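Local atomic coordinates of B-cell differentiation antigen CD72 (Mus musculus, PDB entry 5B1R), a protein that acts as a co-receptor of the B-cell receptor, recognising the Sm/RNP self-antigen and recruiting the phosphatase SHP-1 to dampen signalling. Residues R24-E27 / E28-Y32; I91-Y95 / Q96-R100. The protein carries 2 engineered substitutions. All coordinates share one frame; numbering follows the deposited sequence.

Interaction 1: R24-E27 / E28-Y32; sequences RSLE and ESQKY. Unlike the reference sequence in segment 24-27: Arg24 (reference Gly).
Arg24 runs along the first turn of a helix and lays its guanidinium flat on the ring of Tyr32. Arg24 CB passes Ser29 OG at 3.5 Å and is also close to Glu28 CB. With CG anti to the carbonyl carbon (chi1 -54°) and the chain extended from there to NE, the side chain follows the direction of the helix. Arg24 CD comes to 3.6 Å from Glu28 O. NE then reaches the CB end of Tyr32. Arg24 CZ sits 3.9 Å from the centroid of the Tyr32 ring, and the two planes are only 11° apart, so this is a stacked cation-pi pair. NH2 lies over the middle of the ring, while NH1 is nearer the CD2 side. NH1 also donates to Ser20 OG of strand 15-21 and to a water, which in turn donates to Ser29 OG. These bonds, with the stack, should limit rotation of the guanidinium over the ring.

Ser25 starts the helix. Ser25 OG accepts from Glu28 N at 3.0 Å, with an N-H...O angle of 161°. Ser25 O is gripped twice: Ser29 N comes from one face of its carbonyl plane and Ser29 OG from the other, the latter at 2.8 Å. Ser29 OG is thus held between Ser25 O and the water. On the outer side, Lys31 NZ pairs with Glu28 OE1 at 3.4 Å, a salt bridge whose hydrogen bond is weak. Glu27 OE2 and Glu28 OE2 are 4.2 Å apart, a like-charge approach that Lys31 may partly offset.

Arg24 differs from the reference sequence. The serine hydroxyl bonded to the backbone N three residues on is a classical helix N-cap, here opening helix 26-35 of the C-type lectin-like domain.

Interaction 2: I91-Y95 / Q96-R100; sequences IKKYY and QKWKR. Unlike the reference sequence in segment 91-95: Lys93 (reference Thr). Unlike the reference sequence in segment 96-100: Lys99 (reference Glu).
Lys93 lies across one face of the Trp98 indole, the two side chains meeting at about a right angle. Lys93 CB stands 3.7 Å from the centroid of the six-membered ring and only 7° off its normal, a CH-pi contact. Lys93 turns its CG away from the backbone N (chi1 -163°), and its extended chain crosses toward the pyrrole side, where Lys93 CD is 3.6 Å from Trp98 NE1. One water accepts from both Lys93 NZ and Trp98 NE1. A second accepts from NZ and donates to Gln96 O. Ile91 crosses the indole obliquely; Ile91 CG1 is 4.0 Å from Trp98 CE3, while its carbonyl group lies at the ring edge.

These residues belong to a beta hairpin of the C-type lectin-like domain, closed by a type II' turn from Tyr94 to Lys97. Lys93 and Trp98 form a non-hydrogen-bonded pair. Lys92-Lys99 and Tyr94-Lys97 are the hydrogen-bonded pairs that flank it. At the turn, Lys97 N reaches Tyr94 O at 2.9 Å, rising above the carbonyl plane.

On the other face of the hairpin, Tyr94 and Lys99 also cross at about a right angle. Lys99 CD meets Tyr94 CD1 at 3.7 Å, obliquely to the ring. Lys93 and Lys99 differ from the reference sequence. Trp98 and Ile91 also touch Tyr69 of strand 69-70.

How the interactions relate
From the N terminus, interaction 1 comes first. It rounds the start of helix 26-35, just after strand 23-24. Interaction 2 follows much later, at the turn joining strands 87-94 and 97-104. The two are in series and neither nest nor cross. Interaction 1 caps the first helical turns; interaction 2 closes the hairpin turn. Their centres lie 21 Å apart, and their nearest atoms are about 9 Å apart, so they do not touch. Strand 69-70 links them: Trp70 meets Leu26 and Ser29 of interaction 1, while Tyr69 meets Ile91 and Trp98 of interaction 2. The helix packs on that strand through side chains, while the hairpin pairs with it in an antiparallel sheet.

Interaction 1: R24-E27 / E28-Y32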
loop_
_atom_site.group_PDB
_atom_site.type_symbol
_atom_site.label_atom_id
_atom_site.label_comp_id
_atom_site.label_asym_id
_atom_site.label_seq_id
_atom_site.Cartn_x
_atom_site.Cartn_y
_atom_site.Cartn_z
ATOM N N ARG A 24 5.513 -9.122 -7.569
ATOM C CA ARG A 24 6.738 -9.346 -6.803
ATOM C C ARG A 24 6.400 -9.912 -5.430
ATOM O O ARG A 24 5.290 -9.751 -4.931
ATOM C CB ARG A 24 7.516 -8.046 -6.573
ATOM C CG ARG A 24 7.848 -7.231 -7.800
ATOM C CD ARG A 24 8.666 -6.021 -7.401
ATOM N NE ARG A 24 9.022 -5.185 -8.555
ATOM C CZ ARG A 24 8.288 -4.187 -9.019
ATOM N NH1 ARG A 24 7.143 -3.877 -8.440
ATOM N NH2 ARG A 24 8.732 -3.508 -10.079
ATOM N N SER A 25 7.386 -10.527 -4.795
ATOM C CA SER A 25 7.296 -10.843 -3.372
ATOM C C SER A 25 7.222 -9.555 -2.557
ATOM O O SER A 25 7.446 -8.458 -3.079
ATOM C CB SER A 25 8.531 -11.616 -2.938
ATOM O OG SER A 25 9.684 -10.799 -3.074
ATOM N N LEU A 26 6.935 -9.683 -1.269
ATOM C CA LEU A 26 6.926 -8.503 -0.430
ATOM C C LEU A 26 8.297 -7.846 -0.430
ATOM O O LEU A 26 8.406 -6.639 -0.610
ATOM C CB LEU A 26 6.422 -8.822 0.989
ATOM C CG LEU A 26 6.277 -7.622 1.952
ATOM C CD1 LEU A 26 7.597 -7.117 2.548
ATOM C CD2 LEU A 26 5.493 -6.472 1.318
ATOM N N GLU A 27 9.336 -8.651 -0.204
ATOM C CA GLU A 27 10.687 -8.121 -0.114
ATOM C C GLU A 27 11.070 -7.402 -1.400
ATOM O O GLU A 27 11.672 -6.320 -1.356
ATOM C CB GLU A 27 11.667 -9.257 0.169
ATOM C CG GLU A 27 13.138 -8.905 0.099
ATOM C CD GLU A 27 14.015 -10.069 0.525
ATOM O OE1 GLU A 27 13.950 -10.457 1.710
ATOM O OE2 GLU A 27 14.759 -10.608 -0.320
ATOM N N GLU A 28 10.739 -7.991 -2.551
ATOM C CA GLU A 28 11.101 -7.338 -3.809
ATOM C C GLU A 28 10.244 -6.086 -4.047
ATOM O O GLU A 28 10.717 -5.115 -4.646
ATOM C CB GLU A 28 11.040 -8.338 -4.969
ATOM C CG GLU A 28 12.174 -9.368 -4.934
ATOM C CD GLU A 28 13.551 -8.742 -5.068
ATOM O OE1 GLU A 28 13.738 -7.926 -5.984
ATOM O OE2 GLU A 28 14.450 -9.094 -4.266
ATOM N N SER A 29 9.000 -6.089 -3.562
ATOM C CA SER A 29 8.167 -4.885 -3.628
ATOM C C SER A 29 8.769 -3.768 -2.761
ATOM O O SER A 29 8.837 -2.605 -3.178
ATOM C CB SER A 29 6.728 -5.194 -3.186
ATOM O OG SER A 29 6.108 -6.164 -4.028
ATOM N N GLN A 30 9.205 -4.117 -1.554
ATOM C CA GLN A 30 9.868 -3.147 -0.683
ATOM C C GLN A 30 11.116 -2.562 -1.338
ATOM O O GLN A 30 11.313 -1.345 -1.352
ATOM C CB GLN A 30 10.218 -3.774 0.664
ATOM C CG GLN A 30 10.784 -2.772 1.651
ATOM C CD GLN A 30 10.969 -3.362 3.028
ATOM O OE1 GLN A 30 11.213 -4.560 3.175
ATOM N NE2 GLN A 30 10.850 -2.524 4.049
ATOM N N LYS A 31 11.928 -3.426 -1.936
ATOM C CA LYS A 31 13.138 -2.967 -2.601
ATOM C C LYS A 31 12.794 -2.057 -3.774
ATOM O O LYS A 31 13.472 -1.050 -4.013
ATOM C CB LYS A 31 13.957 -4.163 -3.062
ATOM C CG LYS A 31 14.691 -4.846 -1.922
ATOM C CD LYS A 31 15.201 -6.244 -2.291
ATOM C CE LYS A 31 16.417 -6.204 -3.205
ATOM N NZ LYS A 31 16.092 -5.877 -4.624
ATOM N N TYR A 32 11.739 -2.394 -4.499
ATOM C CA TYR A 32 11.344 -1.568 -5.622
ATOM C C TYR A 32 10.891 -0.186 -5.127
ATOM O O TYR A 32 11.311 0.845 -5.660
ATOM C CB TYR A 32 10.269 -2.242 -6.472
ATOM C CG TYR A 32 9.941 -1.389 -7.647
ATOM C CD1 TYR A 32 10.865 -1.196 -8.663
ATOM C CD2 TYR A 32 8.735 -0.717 -7.708
ATOM C CE1 TYR A 32 10.578 -0.370 -9.719
ATOM C CE2 TYR A 32 8.444 0.102 -8.761
ATOM C CZ TYR A 32 9.373 0.273 -9.766
ATOM O OH TYR A 32 9.099 1.104 -10.823
HETATM O O HOH W 1 5.236 -5.293 -6.677
#

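Interaction 2: I91-Y95 / Q96-R100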
loop_
_atom_site.group_PDB
_atom_site.type_symbol
_atom_site.label_atom_id
_atom_site.label_comp_id
_atom_site.label_asym_id
_atom_site.label_seq_id
_atom_site.Cartn_x
_atom_site.Cartn_y
_atom_site.Cartn_z
ATOM N N ILE A 91 -3.567 -5.913 0.865
ATOM C CA ILE A 91 -4.984 -5.582 0.858
ATOM C C ILE A 91 -5.691 -6.401 -0.227
ATOM O O ILE A 91 -5.175 -6.606 -1.324
ATOM C CB ILE A 91 -5.252 -4.063 0.722
ATOM C CG1 ILE A 91 -4.629 -3.484 -0.556
ATOM C CG2 ILE A 91 -4.742 -3.354 1.971
ATOM C CD1 ILE A 91 -5.032 -2.026 -0.819
ATOM N N LYS A 92 -6.886 -6.851 0.111
ATOM C CA LYS A 92 -7.672 -7.710 -0.766
ATOM C C LYS A 92 -9.124 -7.303 -0.643
ATOM O O LYS A 92 -9.586 -6.939 0.445
ATOM C CB LYS A 92 -7.482 -9.168 -0.361
ATOM C CG LYS A 92 -8.279 -10.141 -1.208
ATOM C CD LYS A 92 -7.816 -11.566 -0.952
ATOM C CE LYS A 92 -8.496 -12.575 -1.881
ATOM N NZ LYS A 92 -7.791 -13.881 -1.830
ATOM N N LYS A 93 -9.850 -7.341 -1.756
ATOM C CA LYS A 93 -11.222 -6.859 -1.739
ATOM C C LYS A 93 -12.205 -7.968 -1.468
ATOM O O LYS A 93 -12.221 -8.981 -2.165
ATOM C CB LYS A 93 -11.604 -6.147 -3.041
ATOM C CG LYS A 93 -12.868 -5.307 -2.868
ATOM C CD LYS A 93 -13.174 -4.417 -4.048
ATOM C CE LYS A 93 -14.309 -3.473 -3.680
ATOM N NZ LYS A 93 -14.916 -2.817 -4.871
ATOM N N TYR A 94 -13.015 -7.769 -0.435
ATOM C CA TYR A 94 -14.102 -8.684 -0.121
ATOM C C TYR A 94 -15.425 -7.983 -0.337
ATOM O O TYR A 94 -15.782 -7.077 0.413
ATOM C CB TYR A 94 -13.992 -9.155 1.323
ATOM C CG TYR A 94 -12.791 -10.025 1.563
ATOM C CD1 TYR A 94 -11.564 -9.468 1.907
ATOM C CD2 TYR A 94 -12.874 -11.405 1.427
ATOM C CE1 TYR A 94 -10.460 -10.265 2.122
ATOM C CE2 TYR A 94 -11.777 -12.207 1.640
ATOM C CZ TYR A 94 -10.573 -11.634 1.989
ATOM O OH TYR A 94 -9.475 -12.434 2.204
ATOM N N TYR A 95 -16.145 -8.410 -1.369
ATOM C CA TYR A 95 -17.412 -7.791 -1.731
ATOM C C TYR A 95 -17.227 -6.287 -1.910
ATOM O O TYR A 95 -16.633 -5.848 -2.893
ATOM C CB TYR A 95 -18.481 -8.125 -0.689
ATOM C CG TYR A 95 -18.454 -9.586 -0.302
ATOM C CD1 TYR A 95 -18.976 -10.556 -1.149
ATOM C CD2 TYR A 95 -17.882 -10.000 0.895
ATOM C CE1 TYR A 95 -18.942 -11.897 -0.808
ATOM C CE2 TYR A 95 -17.843 -11.340 1.244
ATOM C CZ TYR A 95 -18.377 -12.283 0.390
ATOM O OH TYR A 95 -18.342 -13.617 0.732
ATOM N N GLN A 96 -17.696 -5.500 -0.948
ATOM C CA GLN A 96 -17.616 -4.048 -1.080
ATOM C C GLN A 96 -16.439 -3.396 -0.347
ATOM O O GLN A 96 -16.206 -2.200 -0.506
ATOM C CB GLN A 96 -18.933 -3.392 -0.649
ATOM C CG GLN A 96 -20.168 -3.872 -1.413
ATOM C CD GLN A 96 -20.272 -3.302 -2.822
ATOM O OE1 GLN A 96 -19.271 -2.944 -3.444
ATOM N NE2 GLN A 96 -21.498 -3.213 -3.329
ATOM N N LYS A 97 -15.694 -4.167 0.443
ATOM C CA LYS A 97 -14.627 -3.584 1.261
ATOM C C LYS A 97 -13.254 -4.202 1.056
ATOM O O LYS A 97 -13.102 -5.423 1.100
ATOM C CB LYS A 97 -14.962 -3.694 2.750
ATOM C CG LYS A 97 -15.865 -2.605 3.286
ATOM C CD LYS A 97 -16.050 -2.768 4.783
ATOM C CE LYS A 97 -17.200 -1.923 5.290
ATOM N NZ LYS A 97 -17.516 -2.259 6.706
ATOM N N TRP A 98 -12.250 -3.344 0.878
ATOM C CA TRP A 98 -10.860 -3.775 0.987
ATOM C C TRP A 98 -10.550 -4.086 2.450
ATOM O O TRP A 98 -10.980 -3.360 3.344
ATOM C CB TRP A 98 -9.908 -2.696 0.443
ATOM C CG TRP A 98 -10.023 -2.551 -1.045
ATOM C CD1 TRP A 98 -10.884 -1.744 -1.732
ATOM C CD2 TRP A 98 -9.273 -3.269 -2.030
ATOM N NE1 TRP A 98 -10.709 -1.914 -3.084
ATOM C CE2 TRP A 98 -9.722 -2.841 -3.292
ATOM C CE3 TRP A 98 -8.265 -4.232 -1.964
ATOM C CZ2 TRP A 98 -9.209 -3.347 -4.477
ATOM C CZ3 TRP A 98 -7.746 -4.722 -3.143
ATOM C CH2 TRP A 98 -8.223 -4.284 -4.385
ATOM N N LYS A 99 -9.812 -5.173 2.670
ATOM C CA LYS A 99 -9.393 -5.588 3.999
ATOM C C LYS A 99 -7.897 -5.850 4.008
ATOM O O LYS A 99 -7.318 -6.219 2.987
ATOM C CB LYS A 99 -10.133 -6.862 4.425
ATOM C CG LYS A 99 -11.614 -6.636 4.654
ATOM C CD LYS A 99 -12.315 -7.884 5.138
ATOM C CE LYS A 99 -13.812 -7.640 5.244
ATOM N NZ LYS A 99 -14.200 -6.896 6.478
ATOM N N ARG A 100 -7.278 -5.658 5.167
ATOM C CA ARG A 100 -5.919 -6.128 5.375
ATOM C C ARG A 100 -5.955 -7.641 5.580
ATOM O O ARG A 100 -6.738 -8.141 6.388
ATOM C CB ARG A 100 -5.301 -5.459 6.604
ATOM C CG ARG A 100 -3.866 -5.889 6.864
ATOM C CD ARG A 100 -3.275 -5.251 8.124
ATOM N NE ARG A 100 -3.301 -3.795 8.021
ATOM C CZ ARG A 100 -2.351 -3.062 7.440
ATOM N NH1 ARG A 100 -1.227 -3.631 7.006
ATOM N NH2 ARG A 100 -2.527 -1.758 7.314
HETATM O O HOH W 2 -12.535 -0.984 -5.267
HETATM O O HOH W 3 -16.459 -0.679 -3.263
#